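PDB 3S5S: mandelate racemase/muconate lactonizing enzyme family protein from Sorangium cellulosum, which is of unknown specific function but belongs by family to the enolase superfamily, in which an N-terminal capping domain accompanies a modified beta/alpha barrel. Local coordinates for residues A[134-139]-A[339-344]; A[243-248]-A[265-270]; A[270-275]-A[307-312]; A[294-299]-A[320-325]. All blocks are in the same frame, centred on the assembly; numbering follows the deposited sequence. Where two conformers were deposited one is given.

Interaction 1: residues A[134-139]-A[339-344]; sequences LTTDIT and FVQRGP
Thr136 meets Pro344 through a single backbone bond, and the side chains around it pack closely about that bond. The amide N of Thr136 donates to Pro344 O at 2.6 Å and almost straight at the hydrogen (171°), from slightly outside the carbonyl plane. The same oxygen is approached by Thr135 CA in a CA-H...O contact of 3.3 Å. Thr136 divides its branches between two tasks. With OG1 opposite the backbone N (chi1 -169°), the methyl CG2 falls between N and the carbonyl carbon, 3.3 Å from Pro344 O. The hydroxyl OG1 donates to a lone pair of Asp137 O and also accepts from Leu324 N. Thr135 and Pro344 lie side by side and point the same way, CG2 of the threonine 4.1 Å from CB of the proline. That proline CB also sits 3.5 Å from Thr136 O. Gln341, its chain bent at chi2, folds back over the turn, and its NE2 donates to Gly343 O at 3.0 Å, with the acceptor close to the amide plane. NE2 thereby also rests against Thr136 CG2, 3.8 Å away. The backbone angles of Gly343 and Pro344 are those of a type II' turn, so the contact is characteristic of a tight antiparallel hairpin, strands 340-342 and 345-347, lying against the barrel strand 133-140.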
loop_
_atom_site.group_PDB
_atom_site.type_symbol
_atom_site.label_atom_id
_atom_site.label_comp_id
_atom_site.label_asym_id
_atom_site.label_seq_id
_atom_site.Cartn_x
_atom_site.Cartn_y
_atom_site.Cartn_z
ATOM N N LEU A 134 -17.099 -12.625 -0.572
ATOM C CA LEU A 134 -16.624 -12.804 0.838
ATOM C C LEU A 134 -17.660 -13.513 1.644
ATOM O O LEU A 134 -18.804 -13.550 1.243
ATOM C CB LEU A 134 -16.232 -11.496 1.531
ATOM C CG LEU A 134 -15.163 -10.577 0.921
ATOM C CD1 LEU A 134 -15.171 -9.241 1.627
ATOM C CD2 LEU A 134 -13.727 -11.184 0.943
ATOM N N THR A 135 -17.243 -14.129 2.745
ATOM C CA THR A 135 -18.148 -14.782 3.682
ATOM C C THR A 135 -18.039 -14.072 5.022
ATOM O O THR A 135 -16.952 -14.026 5.608
ATOM C CB THR A 135 -17.800 -16.245 3.803
ATOM O OG1 THR A 135 -18.086 -16.850 2.551
ATOM C CG2 THR A 135 -18.627 -16.968 4.862
ATOM N N THR A 136 -19.157 -13.508 5.486
ATOM C CA THR A 136 -19.160 -12.721 6.748
ATOM C C THR A 136 -19.554 -13.507 7.983
ATOM O O THR A 136 -20.374 -14.399 7.906
ATOM C CB THR A 136 -20.000 -11.370 6.619
ATOM O OG1 THR A 136 -19.767 -10.531 7.764
ATOM C CG2 THR A 136 -21.489 -11.613 6.347
ATOM N N ASP A 137 -18.947 -13.204 9.120
ATOM C CA ASP A 137 -19.507 -13.632 10.399
ATOM C C ASP A 137 -20.733 -12.761 10.714
ATOM O O ASP A 137 -21.040 -11.827 9.960
ATOM C CB ASP A 137 -18.463 -13.570 11.536
ATOM C CG ASP A 137 -18.062 -12.152 11.913
ATOM O OD1 ASP A 137 -18.877 -11.211 11.859
ATOM O OD2 ASP A 137 -16.913 -11.967 12.310
ATOM N N ILE A 138 -21.428 -13.063 11.797
ATOM C CA ILE A 138 -22.505 -12.234 12.282
ATOM C C ILE A 138 -22.390 -12.184 13.776
ATOM O O ILE A 138 -21.842 -13.079 14.424
ATOM C CB ILE A 138 -23.922 -12.749 11.875
ATOM C CG1 ILE A 138 -25.010 -11.667 12.119
ATOM C CG2 ILE A 138 -24.238 -14.104 12.572
ATOM C CD1 ILE A 138 -26.494 -12.141 11.889
ATOM N N THR A 139 -22.909 -11.116 14.346
ATOM C CA THR A 139 -22.539 -10.792 15.676
ATOM C C THR A 139 -23.687 -10.986 16.635
ATOM O O THR A 139 -24.820 -10.686 16.335
ATOM C CB THR A 139 -21.797 -9.408 15.725
ATOM O OG1 THR A 139 -21.869 -8.871 17.046
ATOM C CG2 THR A 139 -22.381 -8.455 14.784
ATOM N N PHE A 339 -22.863 -4.539 -2.669
ATOM C CA PHE A 339 -22.764 -5.965 -2.658
ATOM C C PHE A 339 -24.162 -6.562 -2.581
ATOM O O PHE A 339 -25.094 -5.919 -2.114
ATOM C CB PHE A 339 -21.937 -6.457 -1.463
ATOM C CG PHE A 339 -22.499 -6.064 -0.100
ATOM C CD1 PHE A 339 -21.656 -5.586 0.883
ATOM C CD2 PHE A 339 -23.843 -6.233 0.204
ATOM C CE1 PHE A 339 -22.158 -5.241 2.161
ATOM C CE2 PHE A 339 -24.367 -5.885 1.449
ATOM C CZ PHE A 339 -23.540 -5.378 2.421
ATOM N N VAL A 340 -24.277 -7.803 -3.042
ATOM C CA VAL A 340 -25.493 -8.560 -2.944
ATOM C C VAL A 340 -25.232 -9.524 -1.791
ATOM O O VAL A 340 -24.147 -10.111 -1.716
ATOM C CB VAL A 340 -25.736 -9.284 -4.304
ATOM C CG1 VAL A 340 -26.814 -10.331 -4.213
ATOM C CG2 VAL A 340 -26.010 -8.227 -5.420
ATOM N N GLN A 341 -26.190 -9.653 -0.874
ATOM C CA GLN A 341 -25.966 -10.448 0.319
ATOM C C GLN A 341 -26.838 -11.682 0.301
ATOM O O GLN A 341 -28.010 -11.609 -0.048
ATOM C CB GLN A 341 -26.189 -9.614 1.598
ATOM C CG GLN A 341 -25.935 -10.389 2.908
ATOM C CD GLN A 341 -25.371 -9.535 4.027
ATOM O OE1 GLN A 341 -25.505 -8.312 4.004
ATOM N NE2 GLN A 341 -24.797 -10.180 5.054
ATOM N N ARG A 342 -26.254 -12.837 0.602
ATOM C CA ARG A 342 -27.047 -14.071 0.705
ATOM C C ARG A 342 -26.640 -14.752 1.997
ATOM O O ARG A 342 -25.793 -15.621 2.021
ATOM C CB ARG A 342 -26.897 -14.990 -0.550
ATOM C CG ARG A 342 -27.669 -14.513 -1.815
ATOM C CD ARG A 342 -26.878 -14.530 -3.166
ATOM N NE ARG A 342 -26.244 -15.803 -3.555
ATOM C CZ ARG A 342 -24.915 -15.996 -3.669
ATOM N NH1 ARG A 342 -24.055 -14.984 -3.422
ATOM N NH2 ARG A 342 -24.443 -17.195 -4.044
ATOM N N GLY A 343 -27.262 -14.325 3.092
ATOM C CA GLY A 343 -26.877 -14.797 4.428
ATOM C C GLY A 343 -25.481 -14.246 4.690
ATOM O O GLY A 343 -25.290 -13.054 4.607
ATOM N N PRO A 344 -24.500 -15.134 4.941
ATOM C CA PRO A 344 -23.087 -14.792 5.148
ATOM C C PRO A 344 -22.327 -14.407 3.878
ATOM O O PRO A 344 -21.247 -13.842 3.959
ATOM C CB PRO A 344 -22.483 -16.070 5.739
ATOM C CG PRO A 344 -23.439 -17.173 5.446
ATOM C CD PRO A 344 -24.791 -16.574 5.129
#

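Interaction 2: residues A[243-248]-A[265-270]; sequences DVAADE and ATVVNI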
loop_
_atom_site.group_PDB
_atom_site.type_symbol
_atom_site.label_atom_id
_atom_site.label_comp_id
_atom_site.label_asym_id
_atom_site.label_seq_id
_atom_site.Cartn_x
_atom_site.Cartn_y
_atom_site.Cartn_z
ATOM N N ASP A 243 -5.768 -17.447 18.402
ATOM C CA ASP A 243 -5.412 -16.168 17.765
ATOM C C ASP A 243 -6.006 -14.977 18.538
ATOM O O ASP A 243 -7.148 -15.041 19.042
ATOM C CB ASP A 243 -5.916 -16.137 16.315
ATOM C CG ASP A 243 -5.019 -16.926 15.344
ATOM O OD1 ASP A 243 -3.798 -16.642 15.297
ATOM O OD2 ASP A 243 -5.560 -17.800 14.610
ATOM N N VAL A 244 -5.228 -13.907 18.656
ATOM C CA VAL A 244 -5.719 -12.692 19.289
ATOM C C VAL A 244 -5.715 -11.544 18.270
ATOM O O VAL A 244 -4.742 -11.379 17.548
ATOM C CB VAL A 244 -4.868 -12.391 20.510
ATOM C CG1 VAL A 244 -5.005 -10.917 20.984
ATOM C CG2 VAL A 244 -5.190 -13.389 21.614
ATOM N N ALA A 245 -6.796 -10.762 18.187
ATOM C CA ALA A 245 -6.845 -9.643 17.218
ATOM C C ALA A 245 -6.628 -8.334 17.913
ATOM O O ALA A 245 -7.176 -8.136 18.997
ATOM C CB ALA A 245 -8.164 -9.612 16.489
ATOM N N ALA A 246 -5.836 -7.438 17.307
ATOM C CA ALA A 246 -5.764 -6.032 17.745
ATOM C C ALA A 246 -6.755 -5.212 16.935
ATOM O O ALA A 246 -6.796 -5.339 15.718
ATOM C CB ALA A 246 -4.366 -5.475 17.581
ATOM N N ASP A 247 -7.583 -4.411 17.601
ATOM C CA ASP A 247 -8.524 -3.510 16.914
ATOM C C ASP A 247 -8.250 -2.072 17.411
ATOM O O ASP A 247 -7.562 -1.302 16.738
ATOM C CB ASP A 247 -9.994 -3.943 17.145
ATOM C CG ASP A 247 -11.022 -3.082 16.367
ATOM O OD1 ASP A 247 -10.640 -2.065 15.736
ATOM O OD2 ASP A 247 -12.226 -3.445 16.372
ATOM N N GLU A 248 -8.746 -1.745 18.604
ATOM C CA GLU A 248 -8.484 -0.454 19.241
ATOM C C GLU A 248 -6.987 -0.240 19.325
ATOM O O GLU A 248 -6.530 0.900 19.249
ATOM C CB GLU A 248 -9.104 -0.343 20.661
ATOM C CG GLU A 248 -10.662 -0.156 20.759
ATOM C CD GLU A 248 -11.468 -1.486 20.760
ATOM O OE1 GLU A 248 -10.978 -2.515 20.214
ATOM O OE2 GLU A 248 -12.614 -1.497 21.282
ATOM N N ALA A 265 -0.781 -9.417 19.529
ATOM C CA ALA A 265 -1.912 -10.002 18.793
ATOM C C ALA A 265 -1.284 -10.859 17.710
ATOM O O ALA A 265 -0.068 -10.796 17.528
ATOM C CB ALA A 265 -2.762 -8.908 18.185
ATOM N N THR A 266 -2.070 -11.689 17.028
ATOM C CA THR A 266 -1.547 -12.476 15.910
ATOM C C THR A 266 -2.380 -12.109 14.694
ATOM O O THR A 266 -2.139 -12.592 13.563
ATOM C CB THR A 266 -1.630 -14.001 16.158
ATOM O OG1 THR A 266 -2.983 -14.370 16.377
ATOM C CG2 THR A 266 -0.762 -14.462 17.388
ATOM N N VAL A 267 -3.364 -11.238 14.947
ATOM C CA VAL A 267 -4.346 -10.809 13.945
ATOM C C VAL A 267 -4.581 -9.303 14.057
ATOM O O VAL A 267 -4.504 -8.756 15.144
ATOM C CB VAL A 267 -5.680 -11.595 14.069
ATOM C CG1 VAL A 267 -6.714 -11.067 13.154
ATOM C CG2 VAL A 267 -5.442 -13.090 13.777
ATOM N N VAL A 268 -4.831 -8.641 12.938
ATOM C CA VAL A 268 -5.251 -7.233 12.955
ATOM C C VAL A 268 -6.642 -7.030 12.327
ATOM O O VAL A 268 -6.924 -7.492 11.227
ATOM C CB VAL A 268 -4.188 -6.293 12.256
ATOM C CG1 VAL A 268 -4.799 -5.047 11.843
ATOM C CG2 VAL A 268 -3.076 -5.958 13.208
ATOM N N ASN A 269 -7.497 -6.321 13.059
ATOM C CA ASN A 269 -8.784 -5.858 12.554
ATOM C C ASN A 269 -8.626 -4.489 11.884
ATOM O O ASN A 269 -8.400 -3.481 12.535
ATOM C CB ASN A 269 -9.783 -5.803 13.703
ATOM C CG ASN A 269 -11.199 -5.505 13.214
ATOM O OD1 ASN A 269 -11.371 -5.025 12.080
ATOM N ND2 ASN A 269 -12.223 -5.806 14.052
ATOM N N ILE A 270 -8.681 -4.471 10.568
ATOM C CA ILE A 270 -8.526 -3.265 9.773
ATOM C C ILE A 270 -9.914 -2.708 9.527
ATOM O O ILE A 270 -10.824 -3.435 9.098
ATOM C CB ILE A 270 -7.884 -3.632 8.390
ATOM C CG1 ILE A 270 -6.528 -4.300 8.575
ATOM C CG2 ILE A 270 -7.728 -2.445 7.495
ATOM C CD1 ILE A 270 -5.889 -4.829 7.243
#
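Thr266 crosses the side chain of Asp243 at about a right angle and gives its hydroxyl to the carboxylate, OG1 donating to OD1 at 2.6 Å on the lone pair turned away from the other oxygen. Because OG1 stands between the backbone N and the carbonyl carbon of its own residue (chi1 59°), it can also accept from Val244 N, at 3.2 Å. One hydroxyl thus ties a carboxylate and a backbone amide together where the two strands begin to pair. Just beyond, Val244 O accepts twice, from Thr266 N and from Val267 N. The regular parallel pairing follows, with Ala246 N donating to Val267 O at 2.9 Å and Asn269 N to Ala246 O at 2.9 Å. Apolar side chains pack on both faces: on one Ala245 CB meets Val267 CG1 at 3.9 Å, while on the other Ala246 CB meets Ala265 CB at 3.8 Å. At the far end Asp247 and Asn269 run side by side, their flat groups turned 35° apart, yet each finds its main polar partner outside the pair: Lys271 and Lys274 for the carboxylate, Glu222 for the amide. Strand 244-246, helix 253-261 and strand 267-270 form a beta-alpha-beta crossover unit of the barrel, and the charged cluster gathers at the C-terminal ends of the strands, where the active site lies in relatives of the enolase superfamily.

Interaction 3: residues A[270-275]-A[307-312]; sequences IKLMKG and TASACF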
loop_
_atom_site.group_PDB
_atom_site.type_symbol
_atom_site.label_atom_id
_atom_site.label_comp_id
_atom_site.label_asym_id
_atom_site.label_seq_id
_atom_site.Cartn_x
_atom_site.Cartn_y
_atom_site.Cartn_z
ATOM N N ILE A 270 -8.681 -4.471 10.568
ATOM C CA ILE A 270 -8.526 -3.265 9.773
ATOM C C ILE A 270 -9.914 -2.708 9.527
ATOM O O ILE A 270 -10.824 -3.435 9.098
ATOM C CB ILE A 270 -7.884 -3.632 8.390
ATOM C CG1 ILE A 270 -6.528 -4.300 8.575
ATOM C CG2 ILE A 270 -7.728 -2.445 7.495
ATOM C CD1 ILE A 270 -5.889 -4.829 7.243
ATOM N N LYS A 271 -10.072 -1.408 9.756
ATOM C CA LYS A 271 -11.319 -0.709 9.398
ATOM C C LYS A 271 -10.981 0.512 8.593
ATOM O O LYS A 271 -10.111 1.268 9.000
ATOM C CB LYS A 271 -12.074 -0.286 10.658
ATOM C CG LYS A 271 -12.413 -1.472 11.547
ATOM C CD LYS A 271 -13.234 -1.063 12.684
ATOM C CE LYS A 271 -13.007 -2.057 13.745
ATOM N NZ LYS A 271 -14.032 -1.880 14.803
ATOM N N LEU A 272 -11.687 0.734 7.480
ATOM C CA LEU A 272 -11.486 1.945 6.684
ATOM C C LEU A 272 -11.741 3.204 7.521
ATOM O O LEU A 272 -11.075 4.244 7.317
ATOM C CB LEU A 272 -12.361 1.925 5.434
ATOM C CG LEU A 272 -12.128 0.738 4.488
ATOM C CD1 LEU A 272 -12.698 1.008 3.097
ATOM C CD2 LEU A 272 -10.660 0.420 4.378
ATOM N N MET A 273 -12.626 3.065 8.517
ATOM C CA MET A 273 -13.196 4.177 9.249
ATOM C C MET A 273 -12.349 4.687 10.395
ATOM O O MET A 273 -12.618 5.794 10.893
ATOM C CB MET A 273 -14.588 3.833 9.773
ATOM C CG MET A 273 -15.434 5.108 10.052
ATOM S SD MET A 273 -16.152 5.874 8.600
ATOM C CE MET A 273 -16.808 4.396 7.873
ATOM N N LYS A 274 -11.348 3.897 10.830
ATOM C CA LYS A 274 -10.485 4.329 11.928
ATOM C C LYS A 274 -9.561 5.420 11.426
ATOM O O LYS A 274 -9.277 6.356 12.157
ATOM C CB LYS A 274 -9.563 3.214 12.427
ATOM C CG LYS A 274 -10.106 2.118 13.298
ATOM C CD LYS A 274 -9.014 1.041 13.323
ATOM C CE LYS A 274 -9.132 0.093 14.471
ATOM N NZ LYS A 274 -8.558 -1.234 14.096
ATOM N N GLY A 275 -9.064 5.273 10.189
ATOM C CA GLY A 275 -8.040 6.198 9.640
ATOM C C GLY A 275 -8.052 6.427 8.133
ATOM O O GLY A 275 -7.080 6.965 7.578
ATOM N N THR A 307 -19.826 -1.881 1.663
ATOM C CA THR A 307 -19.374 -2.290 0.339
ATOM C C THR A 307 -17.965 -1.758 0.068
ATOM O O THR A 307 -17.124 -2.454 -0.480
ATOM C CB THR A 307 -20.308 -1.858 -0.796
ATOM O OG1 THR A 307 -21.663 -2.146 -0.431
ATOM C CG2 THR A 307 -19.967 -2.654 -2.042
ATOM N N ALA A 308 -17.690 -0.533 0.449
ATOM C CA ALA A 308 -16.318 -0.045 0.308
ATOM C C ALA A 308 -15.315 -1.007 0.967
ATOM O O ALA A 308 -14.308 -1.342 0.373
ATOM C CB ALA A 308 -16.183 1.373 0.901
ATOM N N SER A 309 -15.582 -1.421 2.199
ATOM C CA SER A 309 -14.771 -2.423 2.897
ATOM C C SER A 309 -14.679 -3.769 2.203
ATOM O O SER A 309 -13.619 -4.376 2.191
ATOM C CB SER A 309 -15.316 -2.656 4.290
ATOM O OG SER A 309 -15.050 -1.505 5.101
ATOM N N ALA A 310 -15.776 -4.255 1.620
ATOM C CA ALA A 310 -15.730 -5.563 0.992
ATOM C C ALA A 310 -14.866 -5.457 -0.266
ATOM O O ALA A 310 -14.037 -6.326 -0.508
ATOM C CB ALA A 310 -17.094 -6.076 0.720
ATOM N N CYS A 311 -14.979 -4.354 -1.011
ATOM C CA CYS A 311 -14.155 -4.110 -2.206
ATOM C C CYS A 311 -12.696 -4.119 -1.808
ATOM O O CYS A 311 -11.862 -4.684 -2.515
ATOM C CB CYS A 311 -14.471 -2.753 -2.815
ATOM S SG CYS A 311 -16.024 -2.683 -3.693
ATOM N N PHE A 312 -12.410 -3.491 -0.665
ATOM C CA PHE A 312 -11.054 -3.403 -0.134
ATOM C C PHE A 312 -10.519 -4.818 0.190
ATOM O O PHE A 312 -9.537 -5.276 -0.432
ATOM C CB PHE A 312 -11.031 -2.413 1.075
ATOM C CG PHE A 312 -9.742 -2.392 1.879
ATOM C CD1 PHE A 312 -8.741 -1.488 1.594
ATOM C CD2 PHE A 312 -9.557 -3.251 2.980
ATOM C CE1 PHE A 312 -7.524 -1.423 2.370
ATOM C CE2 PHE A 312 -8.356 -3.224 3.771
ATOM C CZ PHE A 312 -7.333 -2.277 3.451
HETATM O O HOH W 1 -13.242 -1.419 7.146
#
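Leu272 and Phe312 join two successive beta/alpha units of the barrel, packing the start of helix 272-289 against helix 303-316, and the contact shows how an apolar side and a side bridged by one water can share one leucine. On the apolar side the two side chains slide past each other in opposite directions. Leu272 CD2 stands over the centre of the Phe312 ring in a CH-pi contact, 3.9 Å from the centroid and 12° off the ring normal. The other methyl, CD1, reaches the helix itself, 4.1 Å from Ala308 CB. Phe312 can offer its face in this way because its CG lies opposite the backbone N (chi1 170°), which carries the ring out from the helix toward strand 267-270. There Ile270 crosses it at about a right angle, its CG2 3.9 Å from CE2 and oblique to the ring plane. Ala280 packs on both Leu272 and Phe312, and Ile296 also touches the phenylalanine. Helix 101-117, from the N-terminal family region, covers more of the same core, with Cys105 on Leu272 and Thr109 on Ala308. The other side is looser. Ser309 OG lies 3.7 Å from Leu272 CG, and the first turn of helix 272-289 is weakly bonded. Ser309 OG also has a weak bond to Ala305 O. A water bridges the two segments here, accepting from Leu272 N at 2.7 Å and hydrogen-bonded to Ser309 OG at 2.7 Å.

Interaction 4: residues A[294-299]-A[320-325]; sequences LMIGGM and SFVDLD
Met295 reaches from Phe321 to Asp323, just past the end of the neighbouring strand, an instructive case of a long side chain spanning two positions of a parallel pair. Its CB lies 3.8 Å from Phe321 CB, and CG comes closer, 3.5 Å from that same carbon. CG is anti to the backbone N (chi1 -180°), and the extended chain beyond it brings the terminal methyl past the phenylalanine. CE ends 3.7 Å from Asp323 CB and 3.9 Å from Asp323 OD2, an oxygen whose charge is met by Lys164. Met295 also touches Leu220 and Glu222, which places this face inside the barrel. Ile296 serves the opposite face: its CG2 packs 3.9 Å from Val322 CG1 and 4.1 Å from Leu324 CD1, with Phe312 and Ala313 of helix 303-316 behind it. Backbone bonds hold the two strands in register. Leu294 O accepts from both Ser320 N and Phe321 N, Ile296 N donates to Phe321 O at 3.0 Å, and Asp323 N donates to Ile296 O at 2.9 Å. At the start of the pair a water accepts from Leu294 N and is hydrogen-bonded to Ser320 OG. Strands 293-296 and 319-322, joined through helix 303-316, make a beta-alpha-beta crossover unit, the repeating element of the beta/alpha barrel, with Ile296 and Leu324 packed against its own helix.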
loop_
_atom_site.group_PDB
_atom_site.type_symbol
_atom_site.label_atom_id
_atom_site.label_comp_id
_atom_site.label_asym_id
_atom_site.label_seq_id
_atom_site.Cartn_x
_atom_site.Cartn_y
_atom_site.Cartn_z
ATOM N N LEU A 294 -5.101 -11.082 8.721
ATOM C CA LEU A 294 -5.905 -9.916 8.455
ATOM C C LEU A 294 -7.387 -10.159 8.703
ATOM O O LEU A 294 -7.959 -11.181 8.254
ATOM C CB LEU A 294 -5.697 -9.439 7.004
ATOM C CG LEU A 294 -4.244 -9.247 6.561
ATOM C CD1 LEU A 294 -4.216 -8.848 5.112
ATOM C CD2 LEU A 294 -3.740 -8.132 7.334
ATOM N N MET A 295 -8.008 -9.188 9.378
ATOM C CA MET A 295 -9.455 -9.167 9.598
ATOM C C MET A 295 -9.969 -7.866 9.000
ATOM O O MET A 295 -9.323 -6.838 9.096
ATOM C CB MET A 295 -9.743 -9.268 11.095
ATOM C CG MET A 295 -11.227 -9.265 11.533
ATOM S SD MET A 295 -11.411 -9.435 13.295
ATOM C CE MET A 295 -13.052 -8.927 13.393
ATOM N N ILE A 296 -11.090 -7.914 8.298
ATOM C CA ILE A 296 -11.711 -6.675 7.774
ATOM C C ILE A 296 -12.980 -6.467 8.628
ATOM O O ILE A 296 -13.791 -7.379 8.763
ATOM C CB ILE A 296 -12.021 -6.773 6.250
ATOM C CG1 ILE A 296 -12.622 -5.455 5.689
ATOM C CG2 ILE A 296 -12.964 -7.940 5.943
ATOM C CD1 ILE A 296 -11.745 -4.216 5.779
ATOM N N GLY A 297 -13.101 -5.315 9.269
ATOM C CA GLY A 297 -14.162 -5.077 10.229
ATOM C C GLY A 297 -14.817 -3.763 9.911
ATOM O O GLY A 297 -14.694 -3.263 8.783
ATOM N N GLY A 298 -15.556 -3.202 10.865
ATOM C CA GLY A 298 -16.143 -1.896 10.646
ATOM C C GLY A 298 -16.765 -1.311 11.879
ATOM O O GLY A 298 -16.825 -1.937 12.907
ATOM N N MET A 299 -17.210 -0.061 11.751
ATOM C CA MET A 299 -17.997 0.618 12.783
ATOM C C MET A 299 -19.476 0.186 12.613
ATOM O O MET A 299 -19.721 -0.953 12.253
ATOM C CB MET A 299 -17.775 2.126 12.639
ATOM C CG MET A 299 -16.847 2.782 13.676
ATOM S SD MET A 299 -15.382 1.925 14.271
ATOM C CE MET A 299 -16.124 0.733 15.349
ATOM N N SER A 320 -8.377 -13.414 6.569
ATOM C CA SER A 320 -8.848 -14.618 7.314
ATOM C C SER A 320 -10.209 -14.425 7.984
ATOM O O SER A 320 -10.905 -15.368 8.228
ATOM C CB SER A 320 -7.833 -15.066 8.380
ATOM O OG SER A 320 -6.517 -15.186 7.848
ATOM N N PHE A 321 -10.569 -13.191 8.299
ATOM C CA PHE A 321 -11.791 -12.937 9.005
ATOM C C PHE A 321 -12.484 -11.819 8.274
ATOM O O PHE A 321 -11.865 -10.797 7.906
ATOM C CB PHE A 321 -11.499 -12.564 10.450
ATOM C CG PHE A 321 -10.914 -13.705 11.255
ATOM C CD1 PHE A 321 -9.532 -13.799 11.472
ATOM C CD2 PHE A 321 -11.738 -14.701 11.799
ATOM C CE1 PHE A 321 -8.989 -14.854 12.217
ATOM C CE2 PHE A 321 -11.175 -15.778 12.530
ATOM C CZ PHE A 321 -9.804 -15.838 12.732
ATOM N N VAL A 322 -13.768 -12.013 8.037
ATOM C CA VAL A 322 -14.600 -10.975 7.528
ATOM C C VAL A 322 -15.749 -10.699 8.516
ATOM O O VAL A 322 -16.549 -11.579 8.843
ATOM C CB VAL A 322 -15.095 -11.395 6.142
ATOM C CG1 VAL A 322 -16.002 -10.334 5.546
ATOM C CG2 VAL A 322 -13.883 -11.723 5.229
ATOM N N ASP A 323 -15.849 -9.466 8.982
ATOM C CA ASP A 323 -16.853 -9.101 9.964
ATOM C C ASP A 323 -17.592 -7.859 9.461
ATOM O O ASP A 323 -17.374 -6.735 9.991
ATOM C CB ASP A 323 -16.152 -8.788 11.297
ATOM C CG ASP A 323 -17.117 -8.280 12.369
ATOM O OD1 ASP A 323 -18.300 -8.706 12.431
ATOM O OD2 ASP A 323 -16.697 -7.453 13.165
ATOM N N LEU A 324 -18.446 -8.058 8.444
ATOM C CA LEU A 324 -19.112 -6.981 7.693
ATOM C C LEU A 324 -20.632 -7.115 7.722
ATOM O O LEU A 324 -21.278 -7.259 6.674
ATOM C CB LEU A 324 -18.633 -6.990 6.243
ATOM C CG LEU A 324 -17.138 -6.711 6.088
ATOM C CD1 LEU A 324 -16.709 -6.812 4.594
ATOM C CD2 LEU A 324 -16.695 -5.339 6.772
ATOM N N ASP A 325 -21.202 -7.055 8.911
ATOM C CA ASP A 325 -22.551 -7.578 9.100
ATOM C C ASP A 325 -23.577 -6.532 9.626
ATOM O O ASP A 325 -24.690 -6.898 9.971
ATOM C CB ASP A 325 -22.474 -8.701 10.132
ATOM C CG ASP A 325 -22.086 -8.173 11.506
ATOM O OD1 ASP A 325 -21.485 -7.088 11.565
ATOM O OD2 ASP A 325 -22.387 -8.809 12.531
HETATM O O HOH W 2 -5.051 -13.146 6.803
#

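In the fold
Along the chain, interactions 2, 3 and 4 fall inside the loop closed by interaction 1, which ties strand 133-140 to a hairpin some 200 residues later. Interactions 2 and 4 are parallel pairings of one sheet, their centres about 11 Å apart, separated by the pairing of strands 267-270 and 293-296. Interaction 3 shares Ile270 with interaction 2 and interleaves with interaction 4, packing helix 303-316 outside the same strands. Interactions 1 and 4 lie about 10 Å apart between centres, linked by Thr136 with Leu324 and by the backbone bond of Asp137 with Val322. Strand 319-322 meets strand 133-140, closing the barrel, while interactions 1 and 2 stay about 21 Å apart between centres.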